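Local coordinates for HD domain protein (Enterococcus faecalis, PDB 4LRL) that probably hydrolyses deoxyribonucleoside triphosphates as an allosterically regulated HD-domain phosphohydrolase, a four-chain assembly that binds dGTP, dTTP and a metal ion, at residues Thr357-Asn360 against Glu361-Ala365. Sequence-based numbering, arbitrary orientation.
Sequences TFTN and EKESA
Ser364 OG and Asn360 N meet through one water that both grip. The water lies 2.7 Å from Ser364 OG and accepts from Asn360 N. Thr359 OG1 adds a weak third bond to it. The backbone just before the helix is thereby tied to a side chain of the first turn. Beside the water, Ser364 N donates to Asn360 O at 3.1 Å, with an N-H...O angle of 137°. This is the first i to i+4 backbone bond of the helix.

Asn360 caps the helix start. Its CG lies opposite the backbone N (chi1 174°) and turns the amide toward the first turn, with OD1 near Lys362 N and ND2 beside Glu363. Asn360 OD1 accepts from Lys362 N at 3.0 Å, a weak bond, bent to 128° at the hydrogen. The other branch of the amide, Asn360 ND2, rests 3.5 Å from Glu363 CG. The two side chains cross at about a right angle, and ND2 meets the CB and CG part of Glu363.

On the buried side, the Phe358 ring points its edge at the turn. Phe358 CE1 comes 3.6 Å from Glu361 CA, close to the ring plane. Ser364 OG approaches Phe358 CD1 obliquely, also at 3.6 Å. The first torsion of Phe358 sets the ring between its own backbone N and carbonyl carbon, from where it reaches the helix start. Ile388 of strand 387-389 and Leu476 of strand 475-476 also pack on Phe358, and Leu476 touches Ser364 as well.

The contact joins the short loop after strand 354-357 to the start of helix 361-377 within the HD-associated region. It is a helix N-terminus with an asparagine N-cap, backed by an aromatic ring and a bridging water.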
loop_
_atom_site.group_PDB
_atom_site.type_symbol
_atom_site.label_atom_id
_atom_site.label_comp_id
_atom_site.label_asym_id
_atom_site.label_seq_id
_atom_site.Cartn_x
_atom_site.Cartn_y
_atom_site.Cartn_z
ATOM N N THR C 357 -0.000 1.995 34.906
ATOM C CA THR C 357 0.891 3.155 34.944
ATOM C C THR C 357 0.856 3.833 36.307
ATOM O O THR C 357 -0.096 3.658 37.073
ATOM C CB THR C 357 0.493 4.199 33.904
ATOM O OG1 THR C 357 -0.879 4.552 34.103
ATOM C CG2 THR C 357 0.680 3.653 32.510
ATOM N N PHE C 358 1.908 4.583 36.604
ATOM C CA PHE C 358 1.922 5.515 37.727
ATOM C C PHE C 358 2.869 6.644 37.343
ATOM O O PHE C 358 3.740 6.448 36.498
ATOM C CB PHE C 358 2.314 4.830 39.050
ATOM C CG PHE C 358 3.714 4.302 39.076
ATOM C CD1 PHE C 358 4.754 5.078 39.575
ATOM C CD2 PHE C 358 3.997 3.023 38.613
ATOM C CE1 PHE C 358 6.056 4.589 39.601
ATOM C CE2 PHE C 358 5.297 2.525 38.633
ATOM C CZ PHE C 358 6.327 3.308 39.133
ATOM N N THR C 359 2.692 7.826 37.919
ATOM C CA THR C 359 3.443 8.989 37.426
ATOM C C THR C 359 4.700 9.314 38.231
ATOM O O THR C 359 5.709 9.754 37.667
ATOM C CB THR C 359 2.556 10.259 37.246
ATOM O OG1 THR C 359 1.525 10.280 38.240
ATOM C CG2 THR C 359 1.913 10.276 35.857
ATOM N N ASN C 360 4.643 9.073 39.536
ATOM C CA ASN C 360 5.751 9.393 40.414
ATOM C C ASN C 360 6.077 8.214 41.323
ATOM O O ASN C 360 5.226 7.749 42.088
ATOM C CB ASN C 360 5.428 10.654 41.222
ATOM C CG ASN C 360 6.479 10.976 42.272
ATOM O OD1 ASN C 360 7.574 10.408 42.285
ATOM N ND2 ASN C 360 6.147 11.907 43.163
ATOM N N GLU C 361 7.319 7.750 41.221
ATOM C CA GLU C 361 7.824 6.624 41.992
ATOM C C GLU C 361 7.796 6.896 43.510
ATOM O O GLU C 361 7.277 6.089 44.280
ATOM C CB GLU C 361 9.233 6.261 41.496
ATOM C CG GLU C 361 10.072 5.378 42.426
ATOM C CD GLU C 361 10.017 3.908 42.059
ATOM O OE1 GLU C 361 9.285 3.161 42.746
ATOM O OE2 GLU C 361 10.701 3.503 41.088
ATOM N N LYS C 362 8.335 8.041 43.920
ATOM C CA LYS C 362 8.458 8.394 45.330
ATOM C C LYS C 362 7.110 8.385 46.053
ATOM O O LYS C 362 7.012 7.922 47.196
ATOM C CB LYS C 362 9.117 9.771 45.477
ATOM C CG LYS C 362 10.324 9.794 46.407
ATOM C CD LYS C 362 11.554 9.211 45.701
ATOM C CE LYS C 362 12.600 8.729 46.699
ATOM N NZ LYS C 362 13.609 7.860 46.037
ATOM N N GLU C 363 6.075 8.896 45.392
ATOM C CA GLU C 363 4.770 8.977 46.028
ATOM C C GLU C 363 4.000 7.662 45.923
ATOM O O GLU C 363 3.142 7.382 46.752
ATOM C CB GLU C 363 3.955 10.180 45.516
ATOM C CG GLU C 363 3.333 10.025 44.128
ATOM C CD GLU C 363 2.447 11.207 43.722
ATOM O OE1 GLU C 363 1.952 11.197 42.575
ATOM O OE2 GLU C 363 2.240 12.139 44.538
ATOM N N SER C 364 4.333 6.861 44.916
ATOM C CA SER C 364 3.686 5.569 44.682
ATOM C C SER C 364 4.358 4.428 45.443
ATOM O O SER C 364 3.777 3.357 45.592
ATOM C CB SER C 364 3.693 5.240 43.185
ATOM O OG SER C 364 2.799 6.069 42.462
ATOM N N ALA C 365 5.580 4.671 45.910
ATOM C CA ALA C 365 6.459 3.635 46.444
ATOM C C ALA C 365 5.834 2.783 47.554
ATOM O O ALA C 365 5.857 1.554 47.477
ATOM C CB ALA C 365 7.778 4.256 46.911
HETATM O O HOH W 1 2.427 8.071 40.727
#